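Local coordinates for endo-polygalacturonase (Pectobacterium carotovorum subsp. carotovorum, PDB 1BHE), which hydrolyses the alpha-1,4 bonds between galacturonic acid units of polygalacturonate, the pectin backbone, and so macerates and soft-rots plant tissue, at residues P116-G124 against N166-N174; A215-V226 against L243-S254. All blocks are in the same frame, centred on the assembly; numbering follows the deposited sequence.

Overall arrangement
Both contacts join strands of successive coils in the parallel beta-helix of this family 28 glycosyl hydrolase; their centres lie about 15 Å apart and they do not touch. Contact 1 is partly buried: one short parallel pair, 617 Å² buried between its segments, with an aliphatic face inward and a mixed face carrying water outward. Contact 2 is a buried and larger contact, 1031 Å², and follows the chain round a bend through three successive parallel strand pairs. Where contact 1 runs out into glycine turns, contact 2 carries Asp-223 and His-251, the inferred active-site residues, on a bend tied together by both ends of a buried asparagine amide. Strand 183-193 pairs with strands of both contacts.

Contact 1. Residues P116-G124 against N166-N174; sequences PGTIDGQGG and NVSLINSPN
Ile-119 and Leu-169 form the tightly packed, buried side of this contact: their side chains lie side by side and point the same way, with CD1 of Ile-119 3.8 Å from CD2 of Leu-169. With CG1 of Ile-119 beside its backbone N, the branch runs along the leucine inside the beta-helix. Strands 118-120 and 167-170 run parallel, their axes 13° apart. Ile-119 is bonded twice to strand 167-170, its N donating to Ser-168 O and its O accepting from Ile-170 N, each at 2.9 Å.

The opposite face, bearing Thr-118, Asp-120, Ser-168 and Ile-170, is more polar and partly open to solvent, and two waters bridge its rim. CD1 of Ile-170 reaches back to CG2 of Thr-118 at 3.8 Å, while its CG1 packs on CB of Asp-120 at 3.7 Å. That reach follows from chi1 of 68°, which sets CG1 between the backbone N and carbonyl carbon. Beyond it, Asn-171 ND2 gives OD1 of Asp-120 only a weak bond of 3.5 Å, the amide and carboxylate planes standing 65° apart; one water donates to the same OD1 and accepts a weak bond from the same ND2. OD1 also takes Gln-122 N, an Asx turn, from above the carboxylate plane at 2.9 Å. The second water links Pro-116 O to Ser-168 OG. Past the strands, Gly-123 N donates to Asn-171 O, and CG of Pro-173 rests 3.5 Å from Gly-121 O.

Arg-74 makes a salt bridge to OD2 of Asp-120 from strand 72-75, which flanks 118-120, while strand 183-193 flanks 167-170, placing Leu-169 against Ile-192.

Contact 2. Residues A215-V226 against L243-S254; sequences AYSNIATGDDNV and LHNDFGTGHGMS
Leu-243 O receives Tyr-216 N at 3.2 Å, opening a contact that follows residues 243-254 round a corner of the beta-helix. At that corner His-244 lies alongside Tyr-216: its CB sits over one face of the tyrosine ring, 3.8 Å from the centroid, and the two rings, 25° from parallel, are slid so far that they barely overlap. ND1 of His-244 is held by Asp-269. Asn-245 then takes the place of a backbone acceptor, its OD1 receiving Ser-217 N at 2.9 Å. Asp-246 N donates to Ser-217 O and its O accepts from Ile-219 N, and a water spans Ser-217 O and Asp-246 OD2.

Phe-247 points into the interior, where CD1 of Ile-219 meets CE1 and CG2 of Val-226 meets CZ. CB of Asn-225 lies over one ring face, with its amide 6° from the ring plane. This asparagine ties the bend together: ND2 donates to Ile-219 O and to Thr-249 O, both at 3.0 Å, while OD1 accepts Gly-252 N. Gly-248 N donates to Ile-219 O as well, reaching it from the opposite face of its plane. Thr-249 adds its OG1 hydroxyl to Thr-221 O at 2.8 Å.

His-251, an inferred active-site residue, donates its N to Asp-223 O. CA of Asp-223, the predicted proton donor, lies over its ring, and OD1 is 3.2 Å from CE1; Arg-199 salt-bridges that carboxylate. CE of Met-253 packs on CG1 of Val-226 at 3.7 Å, and Ser-254 N donates to Val-226 O. Ser-254 OG donates to Asp-224 OD1, which Arg-280 also holds.

Strand 183-193 borders 218-220 on one side and strand 258-273 borders 245-247 on the other, bringing Leu-270 onto Phe-247, while 253-256 runs between 226-230 and 277-282.

Contact 1. Residues P116-G124 against N166-N174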
loop_
_atom_site.group_PDB
_atom_site.type_symbol
_atom_site.label_atom_id
_atom_site.label_comp_id
_atom_site.label_asym_id
_atom_site.label_seq_id
_atom_site.Cartn_x
_atom_site.Cartn_y
_atom_site.Cartn_z
ATOM N N PRO A 116 -18.411 6.875 1.224
ATOM C CA PRO A 116 -17.403 7.193 2.198
ATOM C C PRO A 116 -17.459 6.556 3.568
ATOM O O PRO A 116 -16.922 7.120 4.530
ATOM C CB PRO A 116 -17.544 8.723 2.341
ATOM C CG PRO A 116 -19.015 8.933 2.216
ATOM C CD PRO A 116 -19.489 7.910 1.219
ATOM N N GLY A 117 -17.968 5.342 3.648
ATOM C CA GLY A 117 -17.888 4.520 4.843
ATOM C C GLY A 117 -16.437 4.097 5.088
ATOM O O GLY A 117 -15.497 4.527 4.427
ATOM N N THR A 118 -16.271 3.248 6.091
ATOM C CA THR A 118 -14.991 2.751 6.551
ATOM C C THR A 118 -14.858 1.236 6.522
ATOM O O THR A 118 -15.809 0.499 6.763
ATOM C CB THR A 118 -14.844 3.194 8.038
ATOM O OG1 THR A 118 -14.887 4.628 8.092
ATOM C CG2 THR A 118 -13.553 2.710 8.667
ATOM N N ILE A 119 -13.639 0.778 6.254
ATOM C CA ILE A 119 -13.268 -0.628 6.348
ATOM C C ILE A 119 -12.257 -0.681 7.509
ATOM O O ILE A 119 -11.235 0.006 7.460
ATOM C CB ILE A 119 -12.654 -1.208 5.073
ATOM C CG1 ILE A 119 -13.672 -1.122 3.931
ATOM C CG2 ILE A 119 -12.217 -2.655 5.308
ATOM C CD1 ILE A 119 -13.151 -1.516 2.564
ATOM N N ASP A 120 -12.603 -1.396 8.566
ATOM C CA ASP A 120 -11.780 -1.484 9.765
ATOM C C ASP A 120 -11.241 -2.896 9.971
ATOM O O ASP A 120 -12.011 -3.843 10.139
ATOM C CB ASP A 120 -12.631 -1.071 10.970
ATOM C CG ASP A 120 -11.973 -1.192 12.323
ATOM O OD1 ASP A 120 -10.756 -1.424 12.434
ATOM O OD2 ASP A 120 -12.717 -1.043 13.326
ATOM N N GLY A 121 -9.914 -3.016 9.989
ATOM C CA GLY A 121 -9.277 -4.315 10.144
ATOM C C GLY A 121 -9.142 -4.805 11.573
ATOM O O GLY A 121 -8.765 -5.962 11.801
ATOM N N GLN A 122 -9.354 -3.953 12.569
ATOM C CA GLN A 122 -9.187 -4.333 13.969
ATOM C C GLN A 122 -7.802 -4.920 14.218
ATOM O O GLN A 122 -7.651 -5.925 14.920
ATOM C CB GLN A 122 -10.242 -5.359 14.390
ATOM C CG GLN A 122 -11.687 -4.924 14.275
ATOM C CD GLN A 122 -12.567 -5.577 15.326
ATOM O OE1 GLN A 122 -12.730 -5.024 16.414
ATOM N NE2 GLN A 122 -13.105 -6.757 15.034
ATOM N N GLY A 123 -6.763 -4.288 13.674
ATOM C CA GLY A 123 -5.394 -4.757 13.824
ATOM C C GLY A 123 -4.967 -4.827 15.286
ATOM O O GLY A 123 -4.193 -5.706 15.658
ATOM N N GLY A 124 -5.354 -3.837 16.086
ATOM C CA GLY A 124 -4.959 -3.749 17.471
ATOM C C GLY A 124 -5.912 -4.336 18.489
ATOM O O GLY A 124 -5.695 -4.125 19.684
ATOM N N ASN A 166 -13.061 7.374 -2.539
ATOM C CA ASN A 166 -13.813 8.062 -1.485
ATOM C C ASN A 166 -14.107 7.139 -0.322
ATOM O O ASN A 166 -15.267 6.973 0.033
ATOM C CB ASN A 166 -15.097 8.562 -2.160
ATOM C CG ASN A 166 -15.966 9.486 -1.333
ATOM O OD1 ASN A 166 -15.472 10.197 -0.462
ATOM N ND2 ASN A 166 -17.272 9.456 -1.595
ATOM N N VAL A 167 -13.099 6.527 0.286
ATOM C CA VAL A 167 -13.311 5.569 1.368
ATOM C C VAL A 167 -12.203 5.597 2.400
ATOM O O VAL A 167 -11.072 5.988 2.098
ATOM C CB VAL A 167 -13.429 4.177 0.689
ATOM C CG1 VAL A 167 -12.124 3.813 -0.021
ATOM C CG2 VAL A 167 -13.824 3.089 1.667
ATOM N N SER A 168 -12.491 5.191 3.638
ATOM C CA SER A 168 -11.484 5.167 4.690
ATOM C C SER A 168 -11.125 3.717 5.040
ATOM O O SER A 168 -11.989 2.860 5.160
ATOM C CB SER A 168 -11.915 5.881 5.974
ATOM O OG SER A 168 -12.168 7.261 5.737
ATOM N N LEU A 169 -9.835 3.459 5.173
ATOM C CA LEU A 169 -9.304 2.146 5.531
ATOM C C LEU A 169 -8.483 2.314 6.804
ATOM O O LEU A 169 -7.518 3.081 6.799
ATOM C CB LEU A 169 -8.403 1.576 4.432
ATOM C CG LEU A 169 -8.921 1.641 2.996
ATOM C CD1 LEU A 169 -7.896 1.071 2.027
ATOM C CD2 LEU A 169 -10.253 0.915 2.856
ATOM N N ILE A 170 -8.911 1.702 7.904
ATOM C CA ILE A 170 -8.255 1.857 9.180
ATOM C C ILE A 170 -7.851 0.548 9.850
ATOM O O ILE A 170 -8.439 -0.512 9.678
ATOM C CB ILE A 170 -9.112 2.641 10.206
ATOM C CG1 ILE A 170 -10.350 1.842 10.622
ATOM C CG2 ILE A 170 -9.509 4.014 9.675
ATOM C CD1 ILE A 170 -11.179 2.537 11.691
ATOM N N ASN A 171 -6.821 0.668 10.682
ATOM C CA ASN A 171 -6.318 -0.412 11.517
ATOM C C ASN A 171 -6.133 -1.737 10.792
ATOM O O ASN A 171 -6.597 -2.786 11.247
ATOM C CB ASN A 171 -7.272 -0.583 12.715
ATOM C CG ASN A 171 -7.491 0.724 13.463
ATOM O OD1 ASN A 171 -6.545 1.489 13.647
ATOM N ND2 ASN A 171 -8.729 0.975 13.878
ATOM N N SER A 172 -5.390 -1.726 9.686
ATOM C CA SER A 172 -5.160 -2.960 8.933
ATOM C C SER A 172 -4.181 -3.867 9.656
ATOM O O SER A 172 -3.114 -3.447 10.108
ATOM C CB SER A 172 -4.635 -2.608 7.532
ATOM O OG SER A 172 -4.447 -3.785 6.778
ATOM N N PRO A 173 -4.512 -5.150 9.762
ATOM C CA PRO A 173 -3.650 -6.139 10.390
ATOM C C PRO A 173 -2.335 -6.297 9.632
ATOM O O PRO A 173 -1.285 -6.492 10.238
ATOM C CB PRO A 173 -4.459 -7.428 10.389
ATOM C CG PRO A 173 -5.873 -6.992 10.168
ATOM C CD PRO A 173 -5.756 -5.781 9.267
ATOM N N ASN A 174 -2.383 -6.209 8.312
ATOM C CA ASN A 174 -1.208 -6.331 7.446
ATOM C C ASN A 174 -1.260 -5.191 6.429
ATOM O O ASN A 174 -1.744 -4.111 6.801
ATOM C CB ASN A 174 -1.218 -7.707 6.811
ATOM C CG ASN A 174 0.032 -8.233 6.162
ATOM O OD1 ASN A 174 0.551 -7.668 5.202
ATOM N ND2 ASN A 174 0.529 -9.371 6.657
HETATM O O HOH W 1 -14.344 8.060 4.292
HETATM O O HOH W 2 -9.921 -1.408 15.059
#

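Contact 2. Residues A215-V226 against L243-S254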
loop_
_atom_site.group_PDB
_atom_site.type_symbol
_atom_site.label_atom_id
_atom_site.label_comp_id
_atom_site.label_asym_id
_atom_site.label_seq_id
_atom_site.Cartn_x
_atom_site.Cartn_y
_atom_site.Cartn_z
ATOM N N ALA A 215 -4.304 9.347 -6.239
ATOM C CA ALA A 215 -4.499 10.795 -6.220
ATOM C C ALA A 215 -5.495 11.287 -5.189
ATOM O O ALA A 215 -6.415 10.591 -4.759
ATOM C CB ALA A 215 -4.971 11.254 -7.605
ATOM N N TYR A 216 -5.273 12.516 -4.709
ATOM C CA TYR A 216 -6.144 13.159 -3.731
ATOM C C TYR A 216 -6.426 12.283 -2.523
ATOM O O TYR A 216 -7.546 12.249 -2.005
ATOM C CB TYR A 216 -7.448 13.581 -4.427
ATOM C CG TYR A 216 -7.196 14.628 -5.496
ATOM C CD1 TYR A 216 -6.919 15.941 -5.151
ATOM C CD2 TYR A 216 -7.215 14.285 -6.843
ATOM C CE1 TYR A 216 -6.671 16.897 -6.131
ATOM C CE2 TYR A 216 -6.962 15.227 -7.824
ATOM C CZ TYR A 216 -6.704 16.532 -7.459
ATOM O OH TYR A 216 -6.454 17.470 -8.436
ATOM N N SER A 217 -5.411 11.573 -2.054
ATOM C CA SER A 217 -5.542 10.648 -0.943
ATOM C C SER A 217 -4.703 11.081 0.249
ATOM O O SER A 217 -3.849 11.961 0.159
ATOM C CB SER A 217 -5.181 9.234 -1.425
ATOM O OG SER A 217 -6.117 8.799 -2.403
ATOM N N ASN A 218 -4.991 10.474 1.388
ATOM C CA ASN A 218 -4.342 10.813 2.656
ATOM C C ASN A 218 -3.890 9.529 3.333
ATOM O O ASN A 218 -4.735 8.714 3.713
ATOM C CB ASN A 218 -5.370 11.562 3.514
ATOM C CG ASN A 218 -4.684 12.251 4.680
ATOM O OD1 ASN A 218 -3.981 11.572 5.426
ATOM N ND2 ASN A 218 -4.872 13.561 4.791
ATOM N N ILE A 219 -2.580 9.308 3.406
ATOM C CA ILE A 219 -2.073 8.049 3.956
ATOM C C ILE A 219 -1.179 8.233 5.170
ATOM O O ILE A 219 -0.110 8.833 5.095
ATOM C CB ILE A 219 -1.316 7.250 2.873
ATOM C CG1 ILE A 219 -2.220 6.947 1.670
ATOM C CG2 ILE A 219 -0.771 5.942 3.436
ATOM C CD1 ILE A 219 -1.497 6.350 0.479
ATOM N N ALA A 220 -1.614 7.687 6.300
ATOM C CA ALA A 220 -0.843 7.732 7.547
ATOM C C ALA A 220 -0.881 6.323 8.137
ATOM O O ALA A 220 -1.963 5.803 8.417
ATOM C CB ALA A 220 -1.401 8.748 8.518
ATOM N N THR A 221 0.288 5.713 8.291
ATOM C CA THR A 221 0.323 4.331 8.782
ATOM C C THR A 221 1.648 4.046 9.466
ATOM O O THR A 221 2.342 4.991 9.858
ATOM C CB THR A 221 0.079 3.371 7.599
ATOM O OG1 THR A 221 -0.023 2.020 8.054
ATOM C CG2 THR A 221 1.199 3.476 6.567
ATOM N N GLY A 222 1.977 2.780 9.654
ATOM C CA GLY A 222 3.202 2.397 10.332
ATOM C C GLY A 222 4.356 2.226 9.356
ATOM O O GLY A 222 5.404 2.846 9.545
ATOM N N ASP A 223 4.179 1.382 8.344
ATOM C CA ASP A 223 5.271 1.130 7.394
ATOM C C ASP A 223 5.083 1.945 6.126
ATOM O O ASP A 223 4.623 3.086 6.228
ATOM C CB ASP A 223 5.433 -0.369 7.155
ATOM C CG ASP A 223 6.089 -1.083 8.326
ATOM O OD1 ASP A 223 6.367 -0.454 9.374
ATOM O OD2 ASP A 223 6.340 -2.302 8.225
ATOM N N ASP A 224 5.558 1.480 4.975
ATOM C CA ASP A 224 5.537 2.308 3.771
ATOM C C ASP A 224 4.164 2.869 3.441
ATOM O O ASP A 224 3.190 2.128 3.396
ATOM C CB ASP A 224 6.055 1.515 2.565
ATOM C CG ASP A 224 7.571 1.439 2.568
ATOM O OD1 ASP A 224 8.218 2.472 2.855
ATOM O OD2 ASP A 224 8.103 0.349 2.280
ATOM N N ASN A 225 4.106 4.170 3.161
ATOM C CA ASN A 225 2.836 4.796 2.785
ATOM C C ASN A 225 2.410 4.203 1.444
ATOM O O ASN A 225 1.262 3.808 1.232
ATOM C CB ASN A 225 2.974 6.314 2.758
ATOM C CG ASN A 225 3.438 6.883 4.086
ATOM O OD1 ASN A 225 4.592 6.689 4.485
ATOM N ND2 ASN A 225 2.555 7.585 4.785
ATOM N N VAL A 226 3.359 4.124 0.524
ATOM C CA VAL A 226 3.231 3.505 -0.782
ATOM C C VAL A 226 4.551 2.762 -1.032
ATOM O O VAL A 226 5.628 3.316 -0.785
ATOM C CB VAL A 226 2.988 4.478 -1.946
ATOM C CG1 VAL A 226 3.186 3.805 -3.311
ATOM C CG2 VAL A 226 1.594 5.086 -1.933
ATOM N N LEU A 243 -0.244 11.622 -7.526
ATOM C CA LEU A 243 -0.552 13.037 -7.593
ATOM C C LEU A 243 -1.479 13.607 -6.535
ATOM O O LEU A 243 -2.592 13.132 -6.313
ATOM C CB LEU A 243 -1.229 13.297 -8.962
ATOM C CG LEU A 243 -0.569 12.709 -10.211
ATOM C CD1 LEU A 243 -1.522 12.700 -11.400
ATOM C CD2 LEU A 243 0.707 13.466 -10.560
ATOM N N HIS A 244 -1.136 14.806 -6.042
ATOM C CA HIS A 244 -1.972 15.576 -5.131
ATOM C C HIS A 244 -2.332 14.796 -3.872
ATOM O O HIS A 244 -3.502 14.563 -3.564
ATOM C CB HIS A 244 -3.250 16.059 -5.836
ATOM C CG HIS A 244 -3.003 16.638 -7.200
ATOM N ND1 HIS A 244 -2.191 17.736 -7.400
ATOM C CD2 HIS A 244 -3.406 16.222 -8.424
ATOM C CE1 HIS A 244 -2.141 17.993 -8.699
ATOM N NE2 HIS A 244 -2.862 17.091 -9.343
ATOM N N ASN A 245 -1.311 14.362 -3.138
ATOM C CA ASN A 245 -1.520 13.572 -1.933
ATOM C C ASN A 245 -0.903 14.182 -0.679
ATOM O O ASN A 245 -0.027 15.042 -0.729
ATOM C CB ASN A 245 -0.915 12.170 -2.130
ATOM C CG ASN A 245 -1.610 11.383 -3.228
ATOM O OD1 ASN A 245 -2.779 11.023 -3.104
ATOM N ND2 ASN A 245 -0.864 11.133 -4.299
ATOM N N ASP A 246 -1.352 13.667 0.460
ATOM C CA ASP A 246 -0.861 14.058 1.772
ATOM C C ASP A 246 -0.445 12.806 2.545
ATOM O O ASP A 246 -1.284 11.913 2.723
ATOM C CB ASP A 246 -1.931 14.774 2.597
ATOM C CG ASP A 246 -2.222 16.183 2.120
ATOM O OD1 ASP A 246 -1.452 17.101 2.474
ATOM O OD2 ASP A 246 -3.213 16.375 1.387
ATOM N N PHE A 247 0.812 12.701 2.939
ATOM C CA PHE A 247 1.264 11.530 3.691
ATOM C C PHE A 247 1.648 11.953 5.116
ATOM O O PHE A 247 2.280 12.990 5.339
ATOM C CB PHE A 247 2.417 10.810 3.026
ATOM C CG PHE A 247 2.204 10.050 1.755
ATOM C CD1 PHE A 247 0.982 9.962 1.117
ATOM C CD2 PHE A 247 3.280 9.386 1.176
ATOM C CE1 PHE A 247 0.812 9.263 -0.057
ATOM C CE2 PHE A 247 3.131 8.671 0.002
ATOM C CZ PHE A 247 1.898 8.612 -0.615
ATOM N N GLY A 248 1.191 11.164 6.081
ATOM C CA GLY A 248 1.486 11.397 7.489
ATOM C C GLY A 248 2.579 10.445 7.960
ATOM O O GLY A 248 3.572 10.217 7.264
ATOM N N THR A 249 2.405 9.862 9.147
ATOM C CA THR A 249 3.397 8.919 9.650
ATOM C C THR A 249 3.569 7.776 8.649
ATOM O O THR A 249 2.687 7.503 7.829
ATOM C CB THR A 249 3.048 8.319 11.019
ATOM O OG1 THR A 249 1.822 7.587 10.903
ATOM C CG2 THR A 249 2.906 9.404 12.073
ATOM N N GLY A 250 4.687 7.073 8.772
ATOM C CA GLY A 250 4.948 5.937 7.896
ATOM C C GLY A 250 6.408 5.880 7.479
ATOM O O GLY A 250 7.232 6.647 7.984
ATOM N N HIS A 251 6.722 4.962 6.564
ATOM C CA HIS A 251 8.107 4.795 6.139
ATOM C C HIS A 251 8.393 5.423 4.784
ATOM O O HIS A 251 9.520 5.287 4.304
ATOM C CB HIS A 251 8.526 3.327 6.210
ATOM C CG HIS A 251 8.691 2.800 7.610
ATOM N ND1 HIS A 251 9.009 1.483 7.857
ATOM C CD2 HIS A 251 8.599 3.382 8.820
ATOM C CE1 HIS A 251 9.088 1.275 9.161
ATOM N NE2 HIS A 251 8.845 2.420 9.769
ATOM N N GLY A 252 7.436 6.136 4.187
ATOM C CA GLY A 252 7.702 6.835 2.956
ATOM C C GLY A 252 6.972 6.512 1.678
ATOM O O GLY A 252 6.158 5.602 1.549
ATOM N N MET A 253 7.260 7.353 0.687
ATOM C CA MET A 253 6.840 7.196 -0.702
ATOM C C MET A 253 7.971 6.381 -1.329
ATOM O O MET A 253 8.977 6.933 -1.788
ATOM C CB MET A 253 6.654 8.551 -1.371
ATOM C CG MET A 253 6.490 8.535 -2.884
ATOM S SD MET A 253 5.078 7.537 -3.419
ATOM C CE MET A 253 5.910 6.185 -4.243
ATOM N N SER A 254 7.887 5.057 -1.189
ATOM C CA SER A 254 8.962 4.170 -1.560
ATOM C C SER A 254 8.812 3.297 -2.794
ATOM O O SER A 254 7.743 2.959 -3.282
ATOM C CB SER A 254 9.240 3.215 -0.368
ATOM O OG SER A 254 9.464 3.944 0.828
HETATM O O HOH W 3 -4.882 14.613 -0.079
#